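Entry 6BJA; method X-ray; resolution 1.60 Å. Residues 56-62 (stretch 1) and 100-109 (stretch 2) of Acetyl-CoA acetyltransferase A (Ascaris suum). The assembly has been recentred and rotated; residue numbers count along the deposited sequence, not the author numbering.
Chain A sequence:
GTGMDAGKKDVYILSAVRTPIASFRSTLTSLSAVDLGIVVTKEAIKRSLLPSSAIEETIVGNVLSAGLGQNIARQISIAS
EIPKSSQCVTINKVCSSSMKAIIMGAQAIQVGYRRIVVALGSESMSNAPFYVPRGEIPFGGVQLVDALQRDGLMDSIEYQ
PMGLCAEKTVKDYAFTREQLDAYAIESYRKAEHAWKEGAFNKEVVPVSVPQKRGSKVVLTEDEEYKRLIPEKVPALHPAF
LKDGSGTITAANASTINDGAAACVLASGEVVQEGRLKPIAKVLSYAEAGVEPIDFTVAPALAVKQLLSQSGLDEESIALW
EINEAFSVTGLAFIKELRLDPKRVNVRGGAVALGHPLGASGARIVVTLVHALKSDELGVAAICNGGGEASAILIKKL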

# COMPACT_ATOMS: atom_id res chain seq x y z
N GLU A 56 11.44 39.65 -2.63
CA GLU A 56 12.43 39.21 -3.64
C GLU A 56 12.74 37.72 -3.60
O GLU A 56 13.16 37.13 -4.62
CB GLU A 56 13.73 40.00 -3.47
CG GLU A 56 13.55 41.48 -3.78
CD GLU A 56 14.68 42.38 -3.29
OE1 GLU A 56 15.61 41.91 -2.63
OE2 GLU A 56 14.63 43.60 -3.59
N GLU A 57 12.56 37.12 -2.43
CA GLU A 57 12.79 35.69 -2.20
C GLU A 57 11.82 35.14 -1.18
O GLU A 57 11.48 35.85 -0.23
CB GLU A 57 14.18 35.38 -1.65
CG GLU A 57 15.30 35.54 -2.57
CD GLU A 57 16.56 34.82 -2.07
OE1 GLU A 57 16.46 33.83 -1.28
OE2 GLU A 57 17.65 35.24 -2.49
N THR A 58 11.47 33.87 -1.34
CA THR A 58 10.65 33.13 -0.39
C THR A 58 11.41 31.90 0.04
O THR A 58 11.74 31.07 -0.81
CB THR A 58 9.34 32.74 -1.02
OG1 THR A 58 8.68 33.95 -1.46
CG2 THR A 58 8.44 32.00 -0.04
N ILE A 59 11.73 31.80 1.33
CA ILE A 59 12.58 30.72 1.83
C ILE A 59 11.78 29.97 2.87
O ILE A 59 11.39 30.55 3.87
CB ILE A 59 13.89 31.24 2.48
CG1 ILE A 59 14.60 32.22 1.55
CG2 ILE A 59 14.80 30.07 2.87
CD1 ILE A 59 15.69 33.01 2.20
N VAL A 60 11.56 28.68 2.65
CA VAL A 60 10.63 27.90 3.47
C VAL A 60 11.25 26.67 4.08
O VAL A 60 11.73 25.78 3.36
CB VAL A 60 9.41 27.43 2.66
CG1 VAL A 60 8.43 26.71 3.59
CG2 VAL A 60 8.73 28.60 1.97
N GLY A 61 11.21 26.57 5.40
CA GLY A 61 11.56 25.34 6.08
C GLY A 61 10.44 24.33 6.11
O GLY A 61 9.28 24.65 6.43
N ASN A 62 10.77 23.08 5.78
CA ASN A 62 9.82 21.98 5.75
C ASN A 62 10.58 20.69 5.80
O ASN A 62 11.57 20.54 5.09
CB ASN A 62 8.95 22.04 4.48
CG ASN A 62 8.00 20.87 4.37
OD1 ASN A 62 8.25 19.90 3.62
ND2 ASN A 62 6.90 20.94 5.10
N LYS A 100 16.99 28.12 10.04
CA LYS A 100 17.93 28.22 8.93
C LYS A 100 17.37 29.11 7.83
O LYS A 100 18.10 29.90 7.23
CB LYS A 100 18.26 26.81 8.40
CG LYS A 100 19.12 26.76 7.15
CD LYS A 100 20.48 27.41 7.34
CE LYS A 100 21.39 27.07 6.16
NZ LYS A 100 22.65 27.83 6.23
N ALA A 101 16.07 29.01 7.57
CA ALA A 101 15.45 29.86 6.57
C ALA A 101 15.66 31.33 6.91
O ALA A 101 16.00 32.13 6.04
CB ALA A 101 13.98 29.55 6.44
N ILE A 102 15.42 31.69 8.17
CA ILE A 102 15.60 33.07 8.60
C ILE A 102 17.07 33.49 8.47
O ILE A 102 17.37 34.58 8.00
CB ILE A 102 15.10 33.29 10.05
CG1 ILE A 102 13.58 33.12 10.10
CG2 ILE A 102 15.49 34.68 10.57
CD1 ILE A 102 13.00 33.03 11.49
N ILE A 103 17.99 32.60 8.86
CA ILE A 103 19.42 32.89 8.74
C ILE A 103 19.81 33.10 7.26
O ILE A 103 20.55 34.03 6.94
CB ILE A 103 20.24 31.78 9.42
CG1 ILE A 103 20.06 31.89 10.93
CG2 ILE A 103 21.72 31.92 9.05
CD1 ILE A 103 20.51 30.67 11.69
N MET A 104 19.27 32.29 6.36
CA MET A 104 19.54 32.44 4.93
C MET A 104 19.03 33.78 4.43
O MET A 104 19.66 34.42 3.60
CB MET A 104 18.90 31.32 4.12
CG MET A 104 19.60 29.98 4.28
SD MET A 104 18.69 28.61 3.51
CE MET A 104 18.70 29.08 1.77
N GLY A 105 17.87 34.19 4.91
CA GLY A 105 17.32 35.47 4.50
C GLY A 105 18.20 36.60 4.99
O GLY A 105 18.46 37.54 4.27
N ALA A 106 18.65 36.50 6.24
CA ALA A 106 19.53 37.52 6.80
C ALA A 106 20.82 37.58 6.00
O ALA A 106 21.31 38.65 5.68
CB ALA A 106 19.81 37.25 8.28
N GLN A 107 21.38 36.42 5.66
CA GLN A 107 22.62 36.39 4.90
C GLN A 107 22.45 37.04 3.52
O GLN A 107 23.31 37.80 3.07
CB GLN A 107 23.12 34.96 4.74
CG GLN A 107 24.58 34.89 4.30
CD GLN A 107 25.09 33.45 4.22
OE1 GLN A 107 24.90 32.77 3.22
NE2 GLN A 107 25.73 32.99 5.30
N ALA A 108 21.35 36.73 2.83
CA ALA A 108 21.08 37.32 1.53
C ALA A 108 21.10 38.84 1.59
O ALA A 108 21.55 39.52 0.66
CB ALA A 108 19.76 36.83 0.99
N ILE A 109 20.57 39.39 2.67
CA ILE A 109 20.57 40.83 2.88
C ILE A 109 21.96 41.33 3.27
O ILE A 109 22.43 42.34 2.75
CB ILE A 109 19.51 41.20 3.95
CG1 ILE A 109 18.12 41.00 3.37
CG2 ILE A 109 19.66 42.63 4.43
CD1 ILE A 109 16.98 41.06 4.39

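How do the two backbones lie against each other? Residues 57-61 form a β-strand, and residues 100-109 belong to a helix that begins earlier in the chain and continues beyond it. Their N-to-C directions differ by 156°, so the two segments run roughly antiparallel, and their axes come within 7.7 Å. The tightest register pairs I59 with A101, whose CA atoms are 5.6 Å apart. The helix is held by its own i-to-i+4 hydrogen bonds, among them G105 N to A101 O at 3.0 Å and A108 N to M104 O at 3.0 Å. No hydrogen bond crosses between the stretches, so strand and helix meet through van der Waals packing.

Which side chain carries the contact from the strand? I59 does: it has the largest covered area of any residue here, in an interface that buries 239 Å² in all. Its CA-to-CB bond points toward the helix, and with chi1 in m and chi2 in t the side chain reaches two neighbouring parts of it. I59 CG2 lies 3.7 Å from A101 CB, a close methyl-to-methyl contact. I59 CD1 extends further along the helix, 4.1 Å from M104 CB and 3.7 Å from G105 N. These contacts are apolar or simply steric; the backbone NH of G105 is already engaged with A101 O.

What does the helix present to the strand? Mostly small residues: A101, G105 and A108, with M104 the larger exception. A101 directs its single methyl toward the strand, which suits the short CA separation from I59. At G105 there is no side chain at all, and CD1 of I59 rests near the bare backbone; an ideal CB on that glycine would sit 3.9 Å from I59 CD1, an ordinary contact distance, so the geometry does not show that this spot demands a glycine. G61 also lies against the helix, its N 4.2 Å from A101 CB, so the alanine methyl is approached by both I59 and the glycine backbone.

What happens toward the start of the strand? There the contact thins out. The CA-to-CB bonds of E57 and A108 point toward the opposite stretch, but the nearest pair, E57 OE2 and A108 CB, is 4.4 Å apart. A methyl group offers a carboxylate no hydrogen bond, and OE2 finds its partner elsewhere in the structure. The strand's alternation explains the spacing of its contacts: E57, I59 and G61 touch the helix, while the intervening T58 and V60 make no contact with it.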